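Local coordinates for protein cyanuric acid amidohydrolase (Azorhizobium caulinodans, PDB 4NQ3) that hydrolyses cyanuric acid, opening its s-triazine ring to give carboxybiuret, which loses carbon dioxide to become biuret, at residues A[47-50]-A[51-54]; A[60-63]-A[64-68]; A[255-258]-A[259-263]. All coordinates share one frame; numbering follows the deposited sequence.

How the contacts relate
From the N terminus the three contacts follow in series, each made within one continuous run of residues, and none nests in or crosses another. Contact 1 (47-54) turns the loop after strand 34-41 into helix 51-67 and brings that helix start to the bound barbituric acid. Contact 2 (60-68) lies on the last turns of the same helix, its centre about 21 Å from that of contact 1, before the chain heads for strand 75-80. Contact 3 (255-263) closes the loop between strand 249-256 and helix 263-271. It falls in what is predicted to be the third repeating unit, the other two in the first, and contacts 2 and 3 lie on opposite sides of the chain's centre.

Contact 1 of 3, residues A[47-50]-A[51-54]; sequences VNDF and SRGF. With BR8 (barbituric acid), chain C.
Ser51 meets Asp49 twice at the start of the helix: its OG gives a hydrogen bond to Asp49 OD1 at 2.7 Å on the syn lone pair, and its N reaches the same oxygen at 2.8 Å. Asp49 can cap here because its CG stands anti to the backbone N (chi1 178°), which turns the carboxylate forward, toward the N-H groups of the first turn; Arg52 N adds a weak bond to OD1. Arg52 then folds its chain, bent at chi3, so that Asp49 CB lies 3.3 Å above one face of the guanidinium. NH1 donates to O2 of the barbituric acid at 2.9 Å, while NH2 adds a weak bond to Val47 O. Asp49 OD2 is 3.8 Å from Arg52 NH1, a long charge pairing; OD2 accepts from Gly45 N, and Glu230 takes the arginine's NE. Replacing the aspartate by alanine would probably leave both Ser51 N and Ser51 OG without their shared acceptor, and Gly45 N without OD2. Gly53 N shares a water with Asp49 O, and Phe54 N bonds Phe50 O. The loop after strand 34-41 leads here into helix 51-67; Val47 packs on helix 180-199, and the Phe54 ring meets Phe54 of a second subunit.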
loop_
_atom_site.group_PDB
_atom_site.type_symbol
_atom_site.label_atom_id
_atom_site.label_comp_id
_atom_site.label_asym_id
_atom_site.label_seq_id
_atom_site.Cartn_x
_atom_site.Cartn_y
_atom_site.Cartn_z
ATOM N N VAL A 47 11.256 -3.791 -4.335
ATOM C CA VAL A 47 11.736 -3.997 -5.692
ATOM C C VAL A 47 11.655 -2.718 -6.506
ATOM O O VAL A 47 12.664 -2.265 -7.052
ATOM C CB VAL A 47 10.981 -5.094 -6.427
ATOM C CG1 VAL A 47 11.471 -5.140 -7.864
ATOM C CG2 VAL A 47 11.201 -6.437 -5.752
ATOM N N ASN A 48 10.453 -2.155 -6.608
ATOM C CA ASN A 48 10.196 -0.933 -7.378
ATOM C C ASN A 48 10.422 0.321 -6.559
ATOM O O ASN A 48 9.511 1.110 -6.331
ATOM C CB ASN A 48 8.772 -0.950 -7.900
ATOM C CG ASN A 48 7.737 -1.038 -6.773
ATOM O OD1 ASN A 48 8.036 -1.470 -5.649
ATOM N ND2 ASN A 48 6.505 -0.692 -7.092
ATOM N N ASP A 49 11.650 0.485 -6.102
ATOM C CA ASP A 49 12.067 1.651 -5.378
ATOM C C ASP A 49 13.073 2.365 -6.246
ATOM O O ASP A 49 14.193 1.901 -6.397
ATOM C CB ASP A 49 12.666 1.262 -4.028
ATOM C CG ASP A 49 13.182 2.470 -3.226
ATOM O OD1 ASP A 49 13.433 3.576 -3.805
ATOM O OD2 ASP A 49 13.339 2.299 -1.991
ATOM N N PHE A 50 12.686 3.500 -6.806
ATOM C CA PHE A 50 13.592 4.222 -7.687
ATOM C C PHE A 50 14.204 5.429 -6.997
ATOM O O PHE A 50 14.985 6.167 -7.612
ATOM C CB PHE A 50 12.870 4.633 -8.971
ATOM C CG PHE A 50 12.264 3.480 -9.671
ATOM C CD1 PHE A 50 13.066 2.616 -10.426
ATOM C CD2 PHE A 50 10.911 3.186 -9.505
ATOM C CE1 PHE A 50 12.511 1.494 -11.047
ATOM C CE2 PHE A 50 10.347 2.064 -10.130
ATOM C CZ PHE A 50 11.142 1.218 -10.888
ATOM N N SER A 51 13.882 5.626 -5.721
ATOM C CA SER A 51 14.539 6.701 -5.017
ATOM C C SER A 51 16.031 6.359 -4.891
ATOM O O SER A 51 16.874 7.246 -4.913
ATOM C CB SER A 51 13.891 6.932 -3.660
ATOM O OG SER A 51 14.210 5.895 -2.753
ATOM N N ARG A 52 16.350 5.066 -4.816
ATOM C CA ARG A 52 17.729 4.586 -4.696
ATOM C C ARG A 52 18.542 4.993 -5.919
ATOM O O ARG A 52 19.596 5.620 -5.801
ATOM C CB ARG A 52 17.772 3.055 -4.534
ATOM C CG ARG A 52 17.249 2.539 -3.194
ATOM C CD ARG A 52 17.304 1.027 -3.069
ATOM N NE ARG A 52 16.679 0.389 -4.212
ATOM C CZ ARG A 52 15.696 -0.495 -4.145
ATOM N NH1 ARG A 52 15.216 -0.870 -2.968
ATOM N NH2 ARG A 52 15.204 -1.014 -5.256
ATOM N N GLY A 53 18.060 4.594 -7.095
ATOM C CA GLY A 53 18.754 4.876 -8.335
ATOM C C GLY A 53 18.843 6.362 -8.604
ATOM O O GLY A 53 19.877 6.856 -9.084
ATOM N N PHE A 54 17.780 7.074 -8.247
ATOM C CA PHE A 54 17.733 8.528 -8.366
ATOM C C PHE A 54 18.842 9.192 -7.530
ATOM O O PHE A 54 19.549 10.071 -8.019
ATOM C CB PHE A 54 16.342 9.025 -7.939
ATOM C CG PHE A 54 16.034 10.429 -8.347
ATOM C CD1 PHE A 54 16.843 11.109 -9.243
ATOM C CD2 PHE A 54 14.922 11.072 -7.855
ATOM C CE1 PHE A 54 16.548 12.415 -9.630
ATOM C CE2 PHE A 54 14.631 12.372 -8.247
ATOM C CZ PHE A 54 15.450 13.039 -9.126
HETATM N N1 BR8 C . 16.923 -2.685 0.130
HETATM C C2 BR8 C . 16.563 -1.426 0.471
HETATM O O2 BR8 C . 16.458 -0.601 -0.416
HETATM N N3 BR8 C . 16.316 -1.104 1.775
HETATM C C4 BR8 C . 16.420 -2.064 2.815
HETATM O O4 BR8 C . 16.182 -1.738 3.974
HETATM C C5 BR8 C . 16.858 -3.509 2.569
HETATM C C6 BR8 C . 17.078 -3.696 1.074
HETATM O O8 BR8 C . 17.404 -4.785 0.660
HETATM O O HOH W 1 16.544 2.084 -7.875
#

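Contact 2 of 3, residues A[60-63]-A[64-68]; sequences QMLL and RGHMG
The last turns of helix 51-67 carry this contact, where side chains four residues apart along the helix pair up near the protein surface. Gln60 and Arg64 run side by side and point the same way, with amide and guanidinium planes 45° apart. Arg64 is extended from CG to NE, which takes its guanidinium back over the preceding turn: NH2 comes within 3.8 Å of Gln60 CB, and that carbon lies over one face of the group. The two polar ends meet through a water in the guanidinium plane, which donates to Gln60 OE1 and accepts from Arg64 NH2, each at 3.3 Å. A salt bridge from Arg64 NH1 to Asp72 holds the other branch toward the loop that follows.

The helix is the crossover of a beta-alpha-beta unit, linking strand 34-41 to the parallel strand 75-80. Along its backbone Arg64 N bonds Gln60 O at 2.7 Å, Gly65 N bonds Met61 O, and Met67 N bonds Leu63 O at 2.9 Å.

On another side, Leu62 and His66 cross obliquely. With CG anti to the backbone N (chi1 -176°), Leu62 sends CD2 to the imidazole edge, in the ring plane and 3.8 Å from His66 ND1. The same ND1 gives a weak hydrogen bond to Leu62 O at 3.3 Å. Both side chains also touch Ile24 of helix 18-25. Leu63 and Met67, a selenomethionine, lie alongside each other, CD2 to SE 4.2 Å. Gly68 follows with positive phi, where the chain leaves the helix.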
loop_
_atom_site.group_PDB
_atom_site.type_symbol
_atom_site.label_atom_id
_atom_site.label_comp_id
_atom_site.label_asym_id
_atom_site.label_seq_id
_atom_site.Cartn_x
_atom_site.Cartn_y
_atom_site.Cartn_z
ATOM N N GLN A 60 26.419 10.424 -8.421
ATOM C CA GLN A 60 27.389 10.164 -9.484
ATOM C C GLN A 60 27.708 11.447 -10.276
ATOM O O GLN A 60 28.890 11.757 -10.506
ATOM C CB GLN A 60 26.877 9.085 -10.422
ATOM C CG GLN A 60 27.123 7.660 -9.999
ATOM C CD GLN A 60 26.334 6.657 -10.875
ATOM O OE1 GLN A 60 25.496 7.053 -11.700
ATOM N NE2 GLN A 60 26.625 5.359 -10.719
HETATM N N MSE A 61 26.664 12.192 -10.667
HETATM C CA MSE A 61 26.824 13.488 -11.323
HETATM C C MSE A 61 27.667 14.471 -10.535
HETATM O O MSE A 61 28.597 15.061 -11.080
HETATM C CB MSE A 61 25.480 14.137 -11.594
HETATM C CG MSE A 61 24.754 13.561 -12.780
HETATM SE SE MSE A 61 22.964 14.298 -12.806
HETATM C CE MSE A 61 23.484 16.022 -13.582
ATOM N N LEU A 62 27.355 14.665 -9.261
ATOM C CA LEU A 62 28.161 15.566 -8.442
ATOM C C LEU A 62 29.627 15.087 -8.323
ATOM O O LEU A 62 30.565 15.883 -8.465
ATOM C CB LEU A 62 27.542 15.717 -7.054
ATOM C CG LEU A 62 28.197 16.693 -6.091
ATOM C CD1 LEU A 62 27.214 16.995 -5.050
ATOM C CD2 LEU A 62 29.332 16.008 -5.440
ATOM N N LEU A 63 29.821 13.797 -8.062
ATOM C CA LEU A 63 31.159 13.288 -7.841
ATOM C C LEU A 63 31.940 13.277 -9.149
ATOM O O LEU A 63 33.159 13.511 -9.131
ATOM C CB LEU A 63 31.129 11.888 -7.222
ATOM C CG LEU A 63 30.556 11.717 -5.795
ATOM C CD1 LEU A 63 30.461 10.242 -5.397
ATOM C CD2 LEU A 63 31.319 12.495 -4.757
ATOM N N ARG A 64 31.285 13.016 -10.288
ATOM C CA ARG A 64 32.045 13.052 -11.547
ATOM C C ARG A 64 32.574 14.446 -11.766
ATOM O O ARG A 64 33.713 14.613 -12.176
ATOM C CB ARG A 64 31.224 12.597 -12.741
ATOM C CG ARG A 64 31.159 11.100 -12.804
ATOM C CD ARG A 64 30.660 10.570 -14.137
ATOM N NE ARG A 64 30.358 9.133 -14.022
ATOM C CZ ARG A 64 29.135 8.595 -13.986
ATOM N NH1 ARG A 64 29.000 7.269 -13.880
ATOM N NH2 ARG A 64 28.055 9.373 -14.073
ATOM N N GLY A 65 31.762 15.449 -11.452
ATOM C CA GLY A 65 32.228 16.826 -11.447
ATOM C C GLY A 65 33.551 17.072 -10.720
ATOM O O GLY A 65 34.406 17.773 -11.230
ATOM N N HIS A 66 33.771 16.455 -9.570
ATOM C CA HIS A 66 34.994 16.738 -8.829
ATOM C C HIS A 66 36.123 15.760 -9.100
ATOM O O HIS A 66 37.265 16.155 -9.060
ATOM C CB HIS A 66 34.735 16.754 -7.323
ATOM C CG HIS A 66 33.884 17.894 -6.873
ATOM N ND1 HIS A 66 32.550 17.748 -6.553
ATOM C CD2 HIS A 66 34.174 19.202 -6.689
ATOM C CE1 HIS A 66 32.053 18.918 -6.188
ATOM N NE2 HIS A 66 33.018 19.817 -6.264
HETATM N N MSE A 67 35.825 14.493 -9.362
HETATM C CA MSE A 67 36.875 13.474 -9.419
HETATM C C MSE A 67 37.025 12.849 -10.794
HETATM O O MSE A 67 37.963 12.129 -11.046
HETATM C CB MSE A 67 36.604 12.353 -8.391
HETATM C CG MSE A 67 36.140 12.830 -7.036
HETATM SE SE MSE A 67 35.158 11.445 -6.088
HETATM C CE MSE A 67 36.667 10.336 -5.526
ATOM N N GLY A 68 36.089 13.092 -11.687
ATOM C CA GLY A 68 36.128 12.418 -12.966
ATOM C C GLY A 68 35.874 10.929 -12.864
ATOM O O GLY A 68 34.926 10.501 -12.210
HETATM O O HOH W 2 24.792 9.248 -14.015
#

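Contact 3 of 3, residues A[255-258]-A[259-263]; sequences VMAD and AIDVT
The chain leaves strand 249-256 and folds through a type I beta turn from Asp258 to Asp261, closed by Asp261 N to Asp258 O at 3.1 Å. Asp258 uses its side chain on the same turn: CG sits between the backbone N and the carbonyl carbon (chi1 54°), which lays the carboxylate over the turn, and OD1 takes a hydrogen bond from Ile260 N at 3.3 Å, met from above the carboxylate plane. Its OD2 forms a salt bridge with Arg295, so each of the two oxygens has a partner. Asp261, the last residue of the turn, reaches back to the residue just ahead of it: its OD2 accepts from Ala257 N at 2.9 Å in a nearly straight bond, 175° at the hydrogen, on the anti lone pair; Ala257 CB packs against that oxygen at 3.4 Å. Met256, a selenomethionine bent at chi3, curves round the carbonyl oxygen of Asp261, CG 3.3 Å from Asp261 O, and its CE also approaches Ala259 O at 3.6 Å. Ala259 and Ile260 in the turn, and Val262 just after it, pack on helix 309-325, and Ile260 and Val262 also meet a fourth subunit. Val255 packs on Pro341 of the magnesium site, and backbone hydrogen bonds join Met256 to Gly345 on the adjacent antiparallel strand 345-352. A type I beta turn with an Asx turn at its first residue thus joins an outer strand of the predicted third repeating unit's sheet to helix 263-271.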
loop_
_atom_site.group_PDB
_atom_site.type_symbol
_atom_site.label_atom_id
_atom_site.label_comp_id
_atom_site.label_asym_id
_atom_site.label_seq_id
_atom_site.Cartn_x
_atom_site.Cartn_y
_atom_site.Cartn_z
ATOM N N VAL A 255 24.738 -7.778 18.447
ATOM C CA VAL A 255 23.654 -8.424 17.727
ATOM C C VAL A 255 22.352 -8.338 18.487
ATOM O O VAL A 255 22.256 -8.821 19.591
ATOM C CB VAL A 255 23.956 -9.893 17.463
ATOM C CG1 VAL A 255 22.781 -10.552 16.741
ATOM C CG2 VAL A 255 25.217 -10.018 16.638
HETATM N N MSE A 256 21.344 -7.717 17.901
HETATM C CA MSE A 256 20.027 -7.735 18.498
HETATM C C MSE A 256 19.429 -9.134 18.404
HETATM O O MSE A 256 19.312 -9.694 17.306
HETATM C CB MSE A 256 19.123 -6.735 17.808
HETATM C CG MSE A 256 19.584 -5.304 17.933
HETATM SE SE MSE A 256 18.359 -4.125 16.935
HETATM C CE MSE A 256 16.867 -4.111 18.240
ATOM N N ALA A 257 19.048 -9.690 19.553
ATOM C CA ALA A 257 18.490 -11.033 19.620
ATOM C C ALA A 257 17.126 -11.057 18.935
ATOM O O ALA A 257 16.761 -12.030 18.258
ATOM C CB ALA A 257 18.386 -11.471 21.039
ATOM N N ASP A 258 16.377 -9.974 19.117
ATOM C CA ASP A 258 15.134 -9.769 18.381
ATOM C C ASP A 258 14.864 -8.268 18.155
ATOM O O ASP A 258 15.721 -7.416 18.430
ATOM C CB ASP A 258 13.953 -10.438 19.088
ATOM C CG ASP A 258 13.812 -10.014 20.528
ATOM O OD1 ASP A 258 14.156 -8.853 20.843
ATOM O OD2 ASP A 258 13.356 -10.853 21.348
ATOM N N ALA A 259 13.667 -7.967 17.657
ATOM C CA ALA A 259 13.335 -6.636 17.164
ATOM C C ALA A 259 13.262 -5.593 18.271
ATOM O O ALA A 259 13.277 -4.400 17.995
ATOM C CB ALA A 259 12.036 -6.670 16.382
ATOM N N ILE A 260 13.173 -6.013 19.523
ATOM C CA ILE A 260 13.117 -5.011 20.576
ATOM C C ILE A 260 14.282 -5.144 21.548
ATOM O O ILE A 260 14.253 -4.601 22.660
ATOM C CB ILE A 260 11.796 -5.068 21.353
ATOM C CG1 ILE A 260 11.581 -6.458 21.938
ATOM C CG2 ILE A 260 10.634 -4.661 20.461
ATOM C CD1 ILE A 260 10.310 -6.572 22.689
ATOM N N ASP A 261 15.326 -5.840 21.108
ATOM C CA ASP A 261 16.510 -6.025 21.935
ATOM C C ASP A 261 17.451 -4.832 21.783
ATOM O O ASP A 261 18.304 -4.819 20.894
ATOM C CB ASP A 261 17.222 -7.326 21.563
ATOM C CG ASP A 261 18.369 -7.645 22.497
ATOM O OD1 ASP A 261 18.309 -7.200 23.669
ATOM O OD2 ASP A 261 19.320 -8.339 22.061
ATOM N N VAL A 262 17.286 -3.826 22.639
ATOM C CA VAL A 262 18.013 -2.566 22.476
ATOM C C VAL A 262 19.274 -2.557 23.320
ATOM O O VAL A 262 19.985 -1.554 23.358
ATOM C CB VAL A 262 17.146 -1.329 22.833
ATOM C CG1 VAL A 262 16.153 -1.012 21.714
ATOM C CG2 VAL A 262 16.441 -1.542 24.157
ATOM N N THR A 263 19.532 -3.662 24.016
ATOM C CA THR A 263 20.685 -3.759 24.917
ATOM C C THR A 263 22.073 -3.697 24.234
ATOM O O THR A 263 22.997 -3.092 24.778
ATOM C CB THR A 263 20.597 -5.048 25.734
ATOM O OG1 THR A 263 20.108 -6.086 24.880
ATOM C CG2 THR A 263 19.601 -4.908 26.857
#